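Local coordinates for protein 5'-Methylthioadenosine Nucleosidase (Arabidopsis thaliana, PDB 2H8G) that is a nucleosidase of the phosphorylase superfamily that holds adenine in a pocket beside its central mixed sheet, at residues I33-A37 and I87-G91; V133-F138 and G152-A158; Q157-T161 and P216-L220; N163-L168 and K254-F258; R174-S180 and N194-D200. All coordinates share one frame. Numbering follows the deposited sequence.

Contact 1: I33-A37 and I87-G91; sequences IAMQA and IDSVG
A loop aspartate meets the first turn of a helix. Met35 is the N-cap and the helix starts at Gln36; 87-91 is irregular, with an inverse gamma turn centred on Ser89 (phi/psi -83/75°; weak bond Val90 N to Asp88 O, 2.9 Å). CA of Ala34 lies 5.6 Å from CA of Val90, and CA of Met35 5.6 Å from CA of Asp88. The CA-to-CB bond of Asp88 points toward 33-37; chi1 -73° (m) and chi2 -65° set its carboxylate against the helix start. Asp88 OD1 accepts a hydrogen bond from Gln36 N at 3.0 Å (169°). One water donates to Asp88 OD1 (2.8 Å) and Ala34 O (2.7 Å); another accepts from Ala37 N (2.9 Å) and donates to Asp88 OD2 (2.6 Å). An acidic side chain from a separate loop, taking the Gln36 amide directly and that of Ala37 through water, is characteristic of a helix N-terminus. Met35 (m, t, p) brings CG to 4.1 Å from CG1 of Val90 (chi1 m), and Ala34 CB is 4.5 Å from that CG1. Gly91, N-cap of the next helix, has phi/psi 107/167°, where a CB would collide with Val90 O, so glycine fits. The Met35 side chain is about 7 Å from adenine. The contact joins the N-termini of helices 36-45 and 92-106 just past strand 28-32, where Val90 O bonds Tyr151 OH of the second subunit.

Contact 2: V133-F138 and G152-A158; sequences VSDVVF and GVGLRQA
Five hydrogen bonds, four of them backbone to backbone, join these antiparallel segments, whose end-to-end directions differ by 171°. The chain turns a corner at Ser134 (phi/psi -83/-57°). Among the backbone bonds, Val136 and Arg156 form a hydrogen-bonded pair (CA-CA 5.4 Å): Val136 N to Arg156 O is 2.8 Å and Arg156 N to Val136 O 3.0 Å. Asp135 and Gln157 form a non-hydrogen-bonded pair (CA-CA 4.1 Å). Beyond the two bridges, Ala158 N bonds Ser134 O (2.9 Å) and Phe138 N bonds Val153 O (2.8 Å), where Gly154 ends helix 148-153 with phi/psi 53/49°, a positive phi that favours glycine. A water donates to Ser134 O (2.9 Å) and Ala158 O (3.0 Å).

The side-chain polar link runs from Gln157 NE2 (chi1 m, chi2 m) to Asp135 OD2, 3.2 Å, while Asp135 OD1 is in a salt bridge with Arg174 NE.

Apolar contacts join Val137 CG1 to Leu155 CD1 (3.6 Å; Leu155 chi1 t, chi2 p) and Val137 CB to Val153 CG1 (3.8 Å).

This is a short edge strand, 156-157, laid on strand 130-138, which on its other side pairs in parallel with strand 171-177; Val136 and Phe138 rest on helix 203-212.

Contact 3: Q157-T161 and P216-L220; sequences QAFST and PVVFL
Ala158 against Phe219, and Val218 against Thr161 and Phe159, make the apolar centre where the loop between strand 156-157 and helix 162-168 crosses strand 217-226 of the central mixed sheet; the end-to-end directions are 93° apart, so the loop runs across the strand instead of pairing along it. CA of Ala158 is 5.6 Å from CA of Val218, and CA of Phe159 5.5 Å from CA of Val217. Ala158 CB meets the edge of the Phe219 ring (chi1 m) at CD1, 3.9 Å, and Val218 (chi1 t) receives two neighbours on CG2: Thr161 CG2 at 3.8 Å and Phe159 CB at 4.2 Å. Further out, the Phe159 ring (chi1 t, chi2 71°) takes Pro216 over one face in a CH-pi contact: Pro216 CB sits 3.8 Å from the ring centroid, 25° off the normal. Phe159 and Thr161 also touch Leu267 at the C-terminus. Strand 217-226 runs parallel to strand 110-119, with Val218 bonded by its backbone to Ile111 and Asn113. At the polar edge a single hydrogen bond joins the segments, nearly straight at 174°: Phe159 N to Val217 O, 2.9 Å.

Contact 4: N163-L168 and K254-F258; sequences NLLKEL and KVINF
Two helical segments cross here at 127° (signed, N-to-C directions), their axes 11.0 Å apart at closest approach. CA of Lys254 lies 7.6 Å from CA of Leu168, and CA of Phe258 7.0 Å from CA of Leu164, so residues four apart face residues four apart. Lys254 gives its CB to Leu168 CD2 (4.0 Å; Leu168 chi1 m, chi2 p), while its side chain (m, t, t, m) leads away at the end. Val255 (chi1 t) follows and packs on both leucines: CG2 is 3.5 Å from Leu168 CD2, and CG1 4.0 Å from Leu164 CD1 (Leu164 chi1 t, chi2 t). One turn later, Phe258 (chi1 t, chi2 82°) points across and buries most. Leu164 CA lies over its face, 3.9 Å from the ring centroid and 28° off the normal, a CH-pi contact; Leu164 CB is 3.7 Å from Phe258 CE2 and Glu167 CB 3.9 Å from Phe258 CE1. No hydrogen bond crosses, so helix 162-168 is held against the C-terminal helix 233-259 by apolar fit, centred on one aromatic ring.

Contact 5: R174-S180 and N194-D200; sequences RLSTGDS and NDATLKD. With ADE (adenine), chain C.
Strand 171-177, helix 185-193 and strand 198-200 form a beta-alpha-beta unit, and its two parallel strands meet here at the adenine pocket. The short strand axes lie 4.6 Å apart at 30°, with Leu175 opposite Leu198 (CA-CA 4.7 Å), Ser176 opposite Lys199 (4.9 Å) and Thr177 opposite Asp200 (5.0 Å). The ladder reads Leu198 N to Arg174 O 3.1 Å, Ser176 N to Leu198 O 2.9 Å, Asp200 N to Ser176 O 3.1 Å and Gly178 N to Asp200 O 3.1 Å; Thr197 N also reaches Arg174 O (2.9 Å). On one face Thr177 OG1 (chi1 m) donates to Asp200 OD2 (chi1 p) at 2.6 Å, and Leu175 CD1 packs on Leu198 CB at 3.7 Å. On the other, Lys199 is extended to chi3 (t, t, t) and bends at chi4 (m), so NZ donates to adenine N1 at 2.8 Å, with a weak bond to Ser180 O (3.1 Å) and a water at 2.8 Å. Asp200 CA is 3.5 Å from adenine N3, and Asp225 OD2 is also hydrogen-bonded to adenine. Arg174 NH1 donates to Asn194 O (2.8 Å), just before Asp195 closes helix 185-193 in a Schellman motif; Arg174 NE forms a salt bridge with Asp135 OD1. Strand 171-177 lies between strands 130-138 and 198-200, the latter also antiparallel to strand 110-119.

In the fold
Contacts 2, 3 and 5 share the central mixed sheet. Strand 130-138 of contact 2 is flanked by strand 171-177 of contact 5 (centres 9 Å apart, joined by the Asp135-Arg174 salt bridge) and strand 217-226 of contact 3 (10 Å). Contacts 2 and 3 share Gln157 and Ala158. Contact 4, its centre about 12 Å from that of contact 3, sets helix 233-259 beside the sheet: Val255 touches Leu220. Contact 1 closes before the others open and lies across the chain's centre from contacts 2 to 4, yet Gly91 touches Asp179 of contact 5, and both reach the second subunit. Contact 5, nested within the loops closed by contacts 3 and 4, supplies Lys199 and Asp200 to the adenine pocket.

Contact 1: I33-A37 and I87-G91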
# COMPACT_ATOMS: atom_id res chain seq x y z
N ILE A 33 3.29 -3.73 -13.81
CA ILE A 33 4.70 -4.09 -13.72
C ILE A 33 5.45 -3.04 -12.90
O ILE A 33 5.44 -1.85 -13.23
CB ILE A 33 5.30 -4.23 -15.13
CG1 ILE A 33 4.49 -5.26 -15.92
CG2 ILE A 33 6.77 -4.64 -15.06
CD1 ILE A 33 4.96 -5.49 -17.35
N ALA A 34 6.11 -3.49 -11.84
CA ALA A 34 6.83 -2.60 -10.93
C ALA A 34 8.04 -1.86 -11.48
O ALA A 34 8.22 -0.68 -11.19
CB ALA A 34 7.23 -3.37 -9.69
N MET A 35 8.87 -2.55 -12.25
CA MET A 35 10.09 -1.94 -12.79
C MET A 35 9.99 -1.68 -14.29
O MET A 35 9.56 -2.54 -15.05
CB MET A 35 11.29 -2.83 -12.51
CG MET A 35 11.48 -3.16 -11.03
SD MET A 35 12.86 -4.29 -10.75
CE MET A 35 14.25 -3.15 -10.80
N GLN A 36 10.42 -0.50 -14.72
CA GLN A 36 10.37 -0.16 -16.14
C GLN A 36 11.19 -1.18 -16.93
O GLN A 36 10.84 -1.52 -18.06
CB GLN A 36 10.95 1.23 -16.40
CG GLN A 36 12.48 1.28 -16.38
CD GLN A 36 13.04 2.45 -17.18
OE1 GLN A 36 12.68 2.65 -18.34
NE2 GLN A 36 13.93 3.22 -16.56
N ALA A 37 12.26 -1.68 -16.32
CA ALA A 37 13.14 -2.66 -16.96
C ALA A 37 12.44 -3.99 -17.20
O ALA A 37 12.82 -4.75 -18.09
CB ALA A 37 14.38 -2.87 -16.12
N ILE A 87 14.84 6.07 -8.77
CA ILE A 87 14.64 4.65 -9.05
C ILE A 87 13.16 4.26 -9.16
O ILE A 87 12.27 5.05 -8.85
CB ILE A 87 15.34 3.78 -7.97
CG1 ILE A 87 14.97 4.26 -6.56
CG2 ILE A 87 16.85 3.87 -8.14
CD1 ILE A 87 13.54 4.00 -6.16
N ASP A 88 12.91 3.03 -9.61
CA ASP A 88 11.54 2.53 -9.75
C ASP A 88 10.85 2.54 -8.40
O ASP A 88 11.43 2.14 -7.39
CB ASP A 88 11.53 1.09 -10.27
CG ASP A 88 11.89 0.99 -11.73
OD1 ASP A 88 11.13 1.52 -12.58
OD2 ASP A 88 12.94 0.38 -12.03
N SER A 89 9.60 2.98 -8.39
CA SER A 89 8.81 3.05 -7.17
C SER A 89 8.20 1.69 -6.86
O SER A 89 7.01 1.47 -7.05
CB SER A 89 7.71 4.10 -7.33
OG SER A 89 8.26 5.38 -7.58
N VAL A 90 9.05 0.79 -6.38
CA VAL A 90 8.65 -0.57 -6.04
C VAL A 90 7.92 -0.63 -4.70
O VAL A 90 7.83 0.37 -3.98
CB VAL A 90 9.88 -1.51 -5.98
CG1 VAL A 90 10.57 -1.56 -7.34
CG2 VAL A 90 10.86 -1.04 -4.92
N GLY A 91 7.39 -1.80 -4.37
CA GLY A 91 6.70 -1.94 -3.10
C GLY A 91 5.20 -2.05 -3.23
O GLY A 91 4.62 -1.74 -4.27
O HOH W 1 8.32 1.62 -12.53
O HOH W 2 13.90 -0.54 -14.21

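Contact 2: V133-F138 and G152-A158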
# COMPACT_ATOMS: atom_id res chain seq x y z
N VAL A 133 1.14 -18.03 -10.56
CA VAL A 133 0.82 -18.12 -9.14
C VAL A 133 -0.57 -18.69 -8.83
O VAL A 133 -1.55 -18.33 -9.46
CB VAL A 133 0.94 -16.72 -8.48
CG1 VAL A 133 0.45 -16.77 -7.04
CG2 VAL A 133 2.39 -16.26 -8.54
N SER A 134 -0.63 -19.58 -7.83
CA SER A 134 -1.89 -20.19 -7.41
C SER A 134 -2.65 -19.26 -6.46
O SER A 134 -3.81 -18.92 -6.69
CB SER A 134 -1.63 -21.54 -6.72
OG SER A 134 -0.66 -21.42 -5.69
N ASP A 135 -1.99 -18.88 -5.36
CA ASP A 135 -2.57 -17.95 -4.40
C ASP A 135 -1.45 -17.08 -3.86
O ASP A 135 -0.27 -17.36 -4.07
CB ASP A 135 -3.32 -18.67 -3.27
CG ASP A 135 -2.49 -19.75 -2.60
OD1 ASP A 135 -1.25 -19.67 -2.63
OD2 ASP A 135 -3.10 -20.66 -2.01
N VAL A 136 -1.83 -16.03 -3.15
CA VAL A 136 -0.84 -15.09 -2.63
C VAL A 136 -1.14 -14.66 -1.20
O VAL A 136 -2.29 -14.61 -0.78
CB VAL A 136 -0.79 -13.85 -3.55
CG1 VAL A 136 -2.14 -13.13 -3.53
CG2 VAL A 136 0.35 -12.94 -3.14
N VAL A 137 -0.08 -14.38 -0.46
CA VAL A 137 -0.18 -13.95 0.93
C VAL A 137 0.89 -12.90 1.22
O VAL A 137 1.80 -12.69 0.40
CB VAL A 137 0.07 -15.13 1.91
CG1 VAL A 137 -1.00 -16.19 1.74
CG2 VAL A 137 1.45 -15.73 1.68
N PHE A 138 0.77 -12.23 2.37
CA PHE A 138 1.77 -11.26 2.84
C PHE A 138 2.52 -11.96 3.97
O PHE A 138 1.91 -12.71 4.73
CB PHE A 138 1.15 -10.02 3.48
CG PHE A 138 0.49 -9.06 2.53
CD1 PHE A 138 -0.87 -9.16 2.26
CD2 PHE A 138 1.21 -8.02 1.95
CE1 PHE A 138 -1.51 -8.23 1.44
CE2 PHE A 138 0.58 -7.09 1.13
CZ PHE A 138 -0.78 -7.19 0.88
N GLY A 152 -3.92 -9.66 8.19
CA GLY A 152 -2.58 -9.29 7.80
C GLY A 152 -2.02 -10.22 6.74
O GLY A 152 -1.37 -9.78 5.79
N VAL A 153 -2.26 -11.52 6.89
CA VAL A 153 -1.76 -12.50 5.92
C VAL A 153 -2.40 -12.23 4.57
O VAL A 153 -1.76 -12.40 3.53
CB VAL A 153 -2.04 -13.94 6.40
CG1 VAL A 153 -1.68 -14.96 5.32
CG2 VAL A 153 -1.22 -14.21 7.65
N GLY A 154 -3.67 -11.84 4.58
CA GLY A 154 -4.37 -11.51 3.34
C GLY A 154 -4.36 -12.53 2.22
O GLY A 154 -4.08 -12.20 1.06
N LEU A 155 -4.67 -13.78 2.56
CA LEU A 155 -4.70 -14.84 1.56
C LEU A 155 -5.72 -14.54 0.46
O LEU A 155 -6.87 -14.23 0.75
CB LEU A 155 -5.06 -16.17 2.22
CG LEU A 155 -5.32 -17.35 1.26
CD1 LEU A 155 -4.03 -17.74 0.56
CD2 LEU A 155 -5.86 -18.53 2.06
N ARG A 156 -5.28 -14.62 -0.79
CA ARG A 156 -6.17 -14.41 -1.92
C ARG A 156 -5.78 -15.37 -3.03
O ARG A 156 -4.60 -15.66 -3.23
CB ARG A 156 -6.12 -12.96 -2.40
CG ARG A 156 -6.66 -12.00 -1.34
CD ARG A 156 -7.16 -10.70 -1.89
NE ARG A 156 -8.08 -10.07 -0.94
CZ ARG A 156 -7.75 -9.69 0.29
NH1 ARG A 156 -6.51 -9.86 0.73
NH2 ARG A 156 -8.66 -9.14 1.08
N GLN A 157 -6.77 -15.89 -3.75
CA GLN A 157 -6.50 -16.84 -4.82
C GLN A 157 -6.40 -16.11 -6.15
O GLN A 157 -7.13 -15.16 -6.40
CB GLN A 157 -7.62 -17.87 -4.91
CG GLN A 157 -7.83 -18.72 -3.66
CD GLN A 157 -6.71 -19.71 -3.43
OE1 GLN A 157 -6.30 -20.44 -4.34
NE2 GLN A 157 -6.21 -19.76 -2.20
N ALA A 158 -5.47 -16.55 -7.00
CA ALA A 158 -5.33 -15.96 -8.32
C ALA A 158 -6.47 -16.53 -9.16
O ALA A 158 -7.03 -17.57 -8.82
CB ALA A 158 -3.97 -16.33 -8.92
O HOH W 3 -5.29 -20.01 -8.92

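Contact 3: Q157-T161 and P216-L220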
# COMPACT_ATOMS: atom_id res chain seq x y z
N GLN A 157 -6.77 -15.89 -3.75
CA GLN A 157 -6.50 -16.84 -4.82
C GLN A 157 -6.40 -16.11 -6.15
O GLN A 157 -7.13 -15.16 -6.40
CB GLN A 157 -7.62 -17.87 -4.91
CG GLN A 157 -7.83 -18.72 -3.66
CD GLN A 157 -6.71 -19.71 -3.43
OE1 GLN A 157 -6.30 -20.44 -4.34
NE2 GLN A 157 -6.21 -19.76 -2.20
N ALA A 158 -5.47 -16.55 -7.00
CA ALA A 158 -5.33 -15.96 -8.32
C ALA A 158 -6.47 -16.53 -9.16
O ALA A 158 -7.03 -17.57 -8.82
CB ALA A 158 -3.97 -16.33 -8.92
N PHE A 159 -6.81 -15.85 -10.25
CA PHE A 159 -7.88 -16.30 -11.12
C PHE A 159 -7.47 -17.65 -11.72
O PHE A 159 -6.33 -17.82 -12.14
CB PHE A 159 -8.11 -15.28 -12.23
CG PHE A 159 -9.32 -15.56 -13.07
CD1 PHE A 159 -10.60 -15.39 -12.55
CD2 PHE A 159 -9.18 -16.00 -14.38
CE1 PHE A 159 -11.73 -15.64 -13.33
CE2 PHE A 159 -10.31 -16.25 -15.17
CZ PHE A 159 -11.58 -16.07 -14.64
N SER A 160 -8.41 -18.59 -11.76
CA SER A 160 -8.14 -19.92 -12.29
C SER A 160 -7.97 -19.91 -13.81
O SER A 160 -8.86 -19.48 -14.54
CB SER A 160 -9.26 -20.87 -11.89
OG SER A 160 -8.96 -22.20 -12.28
N THR A 161 -6.83 -20.40 -14.28
CA THR A 161 -6.55 -20.47 -15.72
C THR A 161 -6.01 -21.86 -16.06
O THR A 161 -4.87 -22.01 -16.50
CB THR A 161 -5.51 -19.40 -16.14
OG1 THR A 161 -4.29 -19.60 -15.42
CG2 THR A 161 -6.04 -18.00 -15.85
N PRO A 216 -10.52 -10.04 -12.23
CA PRO A 216 -9.67 -11.24 -12.21
C PRO A 216 -8.20 -10.86 -12.32
O PRO A 216 -7.85 -9.96 -13.08
CB PRO A 216 -10.14 -12.02 -13.44
CG PRO A 216 -11.58 -11.62 -13.57
CD PRO A 216 -11.54 -10.13 -13.30
N VAL A 217 -7.34 -11.54 -11.57
CA VAL A 217 -5.92 -11.24 -11.64
C VAL A 217 -5.07 -12.50 -11.73
O VAL A 217 -5.32 -13.50 -11.05
CB VAL A 217 -5.46 -10.37 -10.44
CG1 VAL A 217 -5.71 -11.11 -9.14
CG2 VAL A 217 -3.98 -10.03 -10.58
N VAL A 218 -4.07 -12.45 -12.61
CA VAL A 218 -3.14 -13.55 -12.82
C VAL A 218 -1.74 -13.01 -12.58
O VAL A 218 -1.49 -11.81 -12.72
CB VAL A 218 -3.25 -14.09 -14.26
CG1 VAL A 218 -2.13 -15.08 -14.56
CG2 VAL A 218 -4.60 -14.78 -14.45
N PHE A 219 -0.82 -13.89 -12.18
CA PHE A 219 0.55 -13.48 -11.91
C PHE A 219 1.57 -14.29 -12.69
O PHE A 219 1.47 -15.51 -12.79
CB PHE A 219 0.89 -13.64 -10.42
CG PHE A 219 -0.08 -12.96 -9.49
CD1 PHE A 219 -1.30 -13.56 -9.20
CD2 PHE A 219 0.22 -11.73 -8.92
CE1 PHE A 219 -2.21 -12.93 -8.34
CE2 PHE A 219 -0.68 -11.10 -8.07
CZ PHE A 219 -1.89 -11.70 -7.78
N LEU A 220 2.55 -13.59 -13.26
CA LEU A 220 3.65 -14.24 -13.96
C LEU A 220 4.86 -13.76 -13.18
O LEU A 220 5.18 -12.57 -13.19
CB LEU A 220 3.72 -13.78 -15.42
CG LEU A 220 2.51 -14.14 -16.27
CD1 LEU A 220 2.68 -13.56 -17.67
CD2 LEU A 220 2.34 -15.66 -16.34

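Contact 4: N163-L168 and K254-F258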
# COMPACT_ATOMS: atom_id res chain seq x y z
N ASN A 163 -6.67 -24.01 -18.55
CA ASN A 163 -6.28 -24.24 -19.94
C ASN A 163 -4.96 -23.58 -20.28
O ASN A 163 -4.16 -24.12 -21.04
CB ASN A 163 -7.38 -23.75 -20.89
CG ASN A 163 -8.65 -24.55 -20.78
OD1 ASN A 163 -8.62 -25.78 -20.69
ND2 ASN A 163 -9.79 -23.87 -20.80
N LEU A 164 -4.72 -22.39 -19.72
CA LEU A 164 -3.48 -21.67 -19.96
C LEU A 164 -2.32 -22.51 -19.44
O LEU A 164 -1.30 -22.67 -20.11
CB LEU A 164 -3.51 -20.31 -19.26
CG LEU A 164 -2.28 -19.40 -19.35
CD1 LEU A 164 -2.67 -17.99 -18.91
CD2 LEU A 164 -1.14 -19.92 -18.49
N LEU A 165 -2.49 -23.05 -18.24
CA LEU A 165 -1.46 -23.86 -17.60
C LEU A 165 -1.21 -25.16 -18.37
O LEU A 165 -0.07 -25.61 -18.47
CB LEU A 165 -1.88 -24.17 -16.16
CG LEU A 165 -0.82 -24.75 -15.22
CD1 LEU A 165 0.32 -23.76 -15.05
CD2 LEU A 165 -1.46 -25.04 -13.87
N LYS A 166 -2.27 -25.74 -18.93
CA LYS A 166 -2.16 -26.99 -19.68
C LYS A 166 -1.52 -26.77 -21.06
O LYS A 166 -1.07 -27.73 -21.70
CB LYS A 166 -3.55 -27.61 -19.84
CG LYS A 166 -3.56 -28.89 -20.66
CD LYS A 166 -2.62 -29.92 -20.07
CE LYS A 166 -2.37 -31.04 -21.06
NZ LYS A 166 -1.80 -30.50 -22.32
N GLU A 167 -1.48 -25.52 -21.50
CA GLU A 167 -0.90 -25.17 -22.80
C GLU A 167 0.54 -24.71 -22.67
O GLU A 167 1.42 -25.16 -23.42
CB GLU A 167 -1.73 -24.06 -23.44
CG GLU A 167 -1.11 -23.44 -24.68
CD GLU A 167 -1.49 -24.17 -25.95
OE1 GLU A 167 -1.10 -25.34 -26.10
OE2 GLU A 167 -2.17 -23.55 -26.79
N LEU A 168 0.79 -23.82 -21.72
CA LEU A 168 2.13 -23.28 -21.51
C LEU A 168 2.96 -24.10 -20.53
O LEU A 168 4.18 -23.96 -20.49
CB LEU A 168 2.03 -21.83 -21.03
CG LEU A 168 1.56 -20.79 -22.04
CD1 LEU A 168 0.17 -21.11 -22.53
CD2 LEU A 168 1.58 -19.41 -21.39
N LYS A 254 3.39 -15.34 -24.85
CA LYS A 254 2.61 -16.55 -25.08
C LYS A 254 1.27 -16.46 -24.36
O LYS A 254 0.25 -16.95 -24.84
CB LYS A 254 3.37 -17.78 -24.58
CG LYS A 254 4.60 -18.12 -25.41
CD LYS A 254 5.30 -19.34 -24.86
CE LYS A 254 6.53 -19.68 -25.69
NZ LYS A 254 6.16 -20.02 -27.10
N VAL A 255 1.26 -15.81 -23.20
CA VAL A 255 0.03 -15.65 -22.45
C VAL A 255 -0.93 -14.74 -23.20
O VAL A 255 -2.12 -15.03 -23.31
CB VAL A 255 0.31 -15.09 -21.04
CG1 VAL A 255 -0.99 -14.68 -20.36
CG2 VAL A 255 1.03 -16.15 -20.19
N ILE A 256 -0.41 -13.64 -23.74
CA ILE A 256 -1.24 -12.70 -24.49
C ILE A 256 -1.86 -13.38 -25.70
O ILE A 256 -3.06 -13.24 -25.96
CB ILE A 256 -0.43 -11.47 -24.94
CG1 ILE A 256 -0.20 -10.54 -23.75
CG2 ILE A 256 -1.16 -10.73 -26.06
CD1 ILE A 256 -1.49 -10.08 -23.09
N ASN A 257 -1.06 -14.13 -26.45
CA ASN A 257 -1.57 -14.81 -27.63
C ASN A 257 -2.57 -15.91 -27.28
O ASN A 257 -3.44 -16.25 -28.09
CB ASN A 257 -0.42 -15.38 -28.46
CG ASN A 257 0.25 -14.32 -29.31
OD1 ASN A 257 -0.40 -13.65 -30.11
ND2 ASN A 257 1.56 -14.15 -29.13
N PHE A 258 -2.47 -16.45 -26.07
CA PHE A 258 -3.39 -17.49 -25.63
C PHE A 258 -4.73 -16.87 -25.27
O PHE A 258 -5.79 -17.38 -25.65
CB PHE A 258 -2.84 -18.21 -24.40
CG PHE A 258 -3.75 -19.29 -23.88
CD1 PHE A 258 -3.75 -20.55 -24.46
CD2 PHE A 258 -4.62 -19.04 -22.82
CE1 PHE A 258 -4.60 -21.55 -23.99
CE2 PHE A 258 -5.47 -20.03 -22.34
CZ PHE A 258 -5.47 -21.29 -22.93

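Contact 5: R174-S180 and N194-D200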
# COMPACT_ATOMS: atom_id res chain seq x y z
N ARG A 174 2.70 -20.87 -4.55
CA ARG A 174 2.18 -19.76 -3.77
C ARG A 174 3.23 -18.66 -3.72
O ARG A 174 4.43 -18.93 -3.66
CB ARG A 174 1.83 -20.22 -2.35
CG ARG A 174 1.60 -19.09 -1.36
CD ARG A 174 1.10 -19.60 -0.02
NE ARG A 174 -0.24 -20.17 -0.14
CZ ARG A 174 -0.91 -20.71 0.87
NH1 ARG A 174 -0.37 -20.76 2.08
NH2 ARG A 174 -2.13 -21.18 0.67
N LEU A 175 2.76 -17.41 -3.74
CA LEU A 175 3.61 -16.23 -3.70
C LEU A 175 3.45 -15.53 -2.34
O LEU A 175 2.33 -15.38 -1.85
CB LEU A 175 3.19 -15.26 -4.81
CG LEU A 175 3.85 -13.87 -4.81
CD1 LEU A 175 5.34 -14.01 -4.99
CD2 LEU A 175 3.25 -13.01 -5.93
N SER A 176 4.56 -15.11 -1.75
CA SER A 176 4.52 -14.41 -0.47
C SER A 176 5.15 -13.03 -0.70
O SER A 176 6.29 -12.92 -1.16
CB SER A 176 5.29 -15.20 0.60
OG SER A 176 5.06 -14.63 1.88
N THR A 177 4.38 -12.00 -0.36
CA THR A 177 4.75 -10.61 -0.56
C THR A 177 5.15 -9.87 0.71
O THR A 177 4.57 -10.07 1.77
CB THR A 177 3.56 -9.85 -1.18
OG1 THR A 177 3.25 -10.42 -2.46
CG2 THR A 177 3.86 -8.36 -1.33
N GLY A 178 6.14 -9.00 0.57
CA GLY A 178 6.60 -8.17 1.67
C GLY A 178 7.32 -6.97 1.08
O GLY A 178 7.80 -7.05 -0.05
N ASP A 179 7.41 -5.88 1.83
CA ASP A 179 8.09 -4.70 1.29
C ASP A 179 9.60 -4.66 1.43
O ASP A 179 10.21 -3.62 1.16
CB ASP A 179 7.48 -3.44 1.88
CG ASP A 179 6.19 -3.07 1.21
OD1 ASP A 179 5.12 -3.41 1.74
OD2 ASP A 179 6.25 -2.45 0.13
N SER A 180 10.20 -5.76 1.86
CA SER A 180 11.65 -5.81 1.99
C SER A 180 12.20 -6.80 0.97
O SER A 180 11.60 -7.83 0.70
CB SER A 180 12.05 -6.24 3.40
OG SER A 180 11.68 -5.25 4.35
N ASN A 194 4.08 -20.52 5.59
CA ASN A 194 2.99 -20.36 4.62
C ASN A 194 3.22 -21.18 3.35
O ASN A 194 2.42 -21.14 2.42
CB ASN A 194 2.74 -18.88 4.28
CG ASN A 194 3.89 -18.21 3.54
OD1 ASN A 194 4.56 -18.82 2.72
ND2 ASN A 194 4.10 -16.92 3.82
N ASP A 195 4.32 -21.94 3.34
CA ASP A 195 4.66 -22.82 2.23
C ASP A 195 4.76 -22.14 0.87
O ASP A 195 4.38 -22.71 -0.16
CB ASP A 195 3.64 -23.96 2.17
CG ASP A 195 4.14 -25.15 1.37
OD1 ASP A 195 5.27 -25.61 1.63
OD2 ASP A 195 3.39 -25.62 0.48
N ALA A 196 5.28 -20.92 0.85
CA ALA A 196 5.43 -20.18 -0.40
C ALA A 196 6.60 -20.72 -1.21
O ALA A 196 7.58 -21.22 -0.65
CB ALA A 196 5.65 -18.70 -0.11
N THR A 197 6.49 -20.64 -2.53
CA THR A 197 7.56 -21.07 -3.42
C THR A 197 8.27 -19.83 -3.92
O THR A 197 9.46 -19.87 -4.24
CB THR A 197 7.01 -21.82 -4.65
OG1 THR A 197 6.43 -23.06 -4.23
CG2 THR A 197 8.12 -22.10 -5.65
N LEU A 198 7.53 -18.72 -3.98
CA LEU A 198 8.04 -17.45 -4.50
C LEU A 198 7.91 -16.29 -3.51
O LEU A 198 7.01 -16.27 -2.68
CB LEU A 198 7.27 -17.09 -5.77
CG LEU A 198 7.06 -18.22 -6.77
CD1 LEU A 198 5.96 -17.83 -7.75
CD2 LEU A 198 8.36 -18.53 -7.50
N LYS A 199 8.80 -15.32 -3.65
CA LYS A 199 8.83 -14.15 -2.77
C LYS A 199 8.99 -12.89 -3.61
O LYS A 199 9.89 -12.80 -4.45
CB LYS A 199 10.01 -14.29 -1.79
CG LYS A 199 10.22 -13.13 -0.84
CD LYS A 199 11.47 -13.36 0.03
CE LYS A 199 11.69 -12.23 1.01
NZ LYS A 199 11.95 -10.93 0.33
N ASP A 200 8.11 -11.91 -3.39
CA ASP A 200 8.20 -10.66 -4.14
C ASP A 200 7.83 -9.46 -3.27
O ASP A 200 7.73 -9.58 -2.04
CB ASP A 200 7.30 -10.69 -5.38
CG ASP A 200 5.84 -10.45 -5.05
OD1 ASP A 200 5.09 -10.01 -5.95
OD2 ASP A 200 5.43 -10.72 -3.90
N9 ADE C . 12.50 -9.70 -6.34
C8 ADE C . 13.50 -10.47 -6.82
N7 ADE C . 14.07 -11.27 -5.89
C5 ADE C . 13.37 -10.99 -4.75
C6 ADE C . 13.44 -11.47 -3.39
N6 ADE C . 14.32 -12.39 -3.03
N1 ADE C . 12.53 -10.93 -2.45
C2 ADE C . 11.62 -9.97 -2.84
N3 ADE C . 11.49 -9.46 -4.12
C4 ADE C . 12.39 -10.01 -5.01
O HOH W 4 4.03 -22.97 -2.98
O HOH W 5 9.50 -9.59 0.17